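PDB 2RIJ: 2,3,4,5-tetrahydropyridine-2,6-dicarboxylate N-succinyltransferase from Campylobacter jejuni, which transfers the succinyl group of succinyl-CoA to tetrahydrodipicolinate, opening the ring to give N-succinyl-2-amino-6-oxopimelate in the succinylase branch of lysine biosynthesis. Local coordinates for the interface of chains A and B. Numbering follows the deposited sequence. Chains: chain A/B, Putative 2,3,4,5-tetrahydropyridine-2-carboxylate N- succinyltransferase.

The interface of chains A and B. Residues chain A 48-49, 211, 213; chain B 183-184, 187, 191, 196.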
# COMPACT_ATOMS: atom_id res chain seq x y z
N PHE A 48 -55.56 12.34 13.98
CA PHE A 48 -55.82 13.09 15.17
C PHE A 48 -55.49 14.54 14.93
O PHE A 48 -54.50 14.84 14.29
CB PHE A 48 -54.92 12.60 16.33
CG PHE A 48 -55.14 11.18 16.75
CD1 PHE A 48 -54.53 10.13 16.09
CD2 PHE A 48 -55.86 10.90 17.90
CE1 PHE A 48 -54.65 8.83 16.48
CE2 PHE A 48 -56.01 9.58 18.32
CZ PHE A 48 -55.37 8.54 17.60
N ALA A 49 -56.26 15.45 15.54
CA ALA A 49 -55.91 16.86 15.51
C ALA A 49 -55.36 17.34 16.84
O ALA A 49 -54.90 18.48 16.92
CB ALA A 49 -57.13 17.71 15.11
N HIS A 211 -50.09 14.24 8.25
CA HIS A 211 -50.51 14.29 9.68
C HIS A 211 -49.96 15.43 10.54
O HIS A 211 -50.61 15.82 11.51
CB HIS A 211 -50.18 12.95 10.36
CG HIS A 211 -50.92 11.80 9.80
ND1 HIS A 211 -52.19 11.44 10.22
CD2 HIS A 211 -50.60 10.95 8.79
CE1 HIS A 211 -52.61 10.43 9.49
NE2 HIS A 211 -51.69 10.12 8.60
N ILE A 213 -47.81 19.19 11.11
CA ILE A 213 -47.51 20.50 10.60
C ILE A 213 -46.16 20.89 11.16
O ILE A 213 -46.02 21.06 12.38
CB ILE A 213 -48.58 21.53 11.03
CG1 ILE A 213 -49.97 21.11 10.53
CG2 ILE A 213 -48.21 22.98 10.50
CD1 ILE A 213 -51.17 21.87 11.18
N LEU B 183 -52.87 26.31 8.70
CA LEU B 183 -53.08 24.91 8.93
C LEU B 183 -53.22 24.63 10.42
O LEU B 183 -54.05 23.82 10.84
CB LEU B 183 -51.93 24.08 8.32
CG LEU B 183 -51.81 23.99 6.81
CD1 LEU B 183 -50.51 23.24 6.45
CD2 LEU B 183 -53.02 23.30 6.14
N ARG B 184 -52.39 25.27 11.24
CA ARG B 184 -52.47 25.08 12.69
C ARG B 184 -53.82 25.57 13.19
O ARG B 184 -54.49 24.86 13.94
CB ARG B 184 -51.34 25.83 13.40
CG ARG B 184 -49.95 25.25 13.10
CD ARG B 184 -48.84 26.09 13.78
NE ARG B 184 -47.55 25.77 13.20
CZ ARG B 184 -46.77 26.63 12.57
NH1 ARG B 184 -47.09 27.91 12.50
NH2 ARG B 184 -45.66 26.20 12.02
N GLU B 187 -56.59 23.10 11.89
CA GLU B 187 -56.32 21.68 11.89
C GLU B 187 -57.48 20.83 12.42
O GLU B 187 -57.78 19.79 11.85
CB GLU B 187 -55.04 21.37 12.68
CG GLU B 187 -54.60 19.89 12.56
CD GLU B 187 -53.46 19.50 13.50
OE1 GLU B 187 -52.94 20.40 14.19
OE2 GLU B 187 -53.12 18.29 13.56
N LYS B 191 -59.22 18.33 9.83
CA LYS B 191 -59.06 16.88 9.99
C LYS B 191 -60.37 16.19 10.39
O LYS B 191 -60.65 15.10 9.94
CB LYS B 191 -58.01 16.54 11.01
CG LYS B 191 -56.61 16.84 10.55
CD LYS B 191 -55.62 16.30 11.51
CE LYS B 191 -54.24 16.21 10.93
NZ LYS B 191 -53.28 15.85 12.01
N TYR B 196 -58.58 17.91 5.28
CA TYR B 196 -57.18 18.35 5.50
C TYR B 196 -56.47 18.36 4.14
O TYR B 196 -56.47 17.34 3.44
CB TYR B 196 -56.46 17.43 6.52
CG TYR B 196 -55.11 18.01 6.95
CD1 TYR B 196 -55.07 19.16 7.73
CD2 TYR B 196 -53.92 17.43 6.57
CE1 TYR B 196 -53.88 19.74 8.10
CE2 TYR B 196 -52.68 18.00 6.97
CZ TYR B 196 -52.68 19.17 7.74
OH TYR B 196 -51.52 19.78 8.11
O HOH W 1 -46.70 23.19 13.96
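Helix 180-192 of chain B, which carries B:Leu183, B:Arg184, B:Glu187 and B:Lys191, lies against two backbone stretches of chain A: the end of strand 43-48 with A:Ala49 after it, and the loop holding A:His211 and A:Ile213. At one end of the patch, B:Lys191 reaches across with its chain extended beyond CG, and its ammonium NZ donates to two backbone carbonyls. B:Lys191 NZ is 2.8 Å from A:Phe48 O. The C=O...N angle there is 152°. B:Lys191 NZ is 2.7 Å from A:His211 O, where the angle closes to 132°. In both, the nitrogen is tilted out of the carbonyl plane. On its own side B:Lys191 NZ also forms a salt bridge, 2.9 Å to the carboxylate OE2 of B:Glu187, which offers its anti lone pair. B:Glu187 stands one turn back on the helix, with CG anti to the backbone N (chi1 -173°) and the chain extended beyond it, and this puts the carboxylate beside the lysine tip. Three oxygens therefore grip the ammonium, and the carboxylate probably helps to balance its charge where it meets the partner chain. A:Phe48 and A:His211 take part through main-chain oxygens, so these two bonds depend on the path of the main chain and do not involve either side chain.

At the other end an aliphatic contact forms around A:Ile213, with polar groups beside it. Its CD1 tip enters against the helix, 3.7 Å from CB of B:Leu183, and also touches CA of B:Arg184 and the carboxylate carbon of B:Glu187. The CG2 branch crosses the extended B:Arg184 chain at an angle, meeting CG and NE, while the phenol OH of B:Tyr196 comes up to CG1. These contacts belong to the association of two subunits of a protein that forms homotrimers. A water also links the two chains: it is hydrogen-bonded to A:Ile213 O and lies in the guanidinium plane of B:Arg184, 2.8 Å from NE.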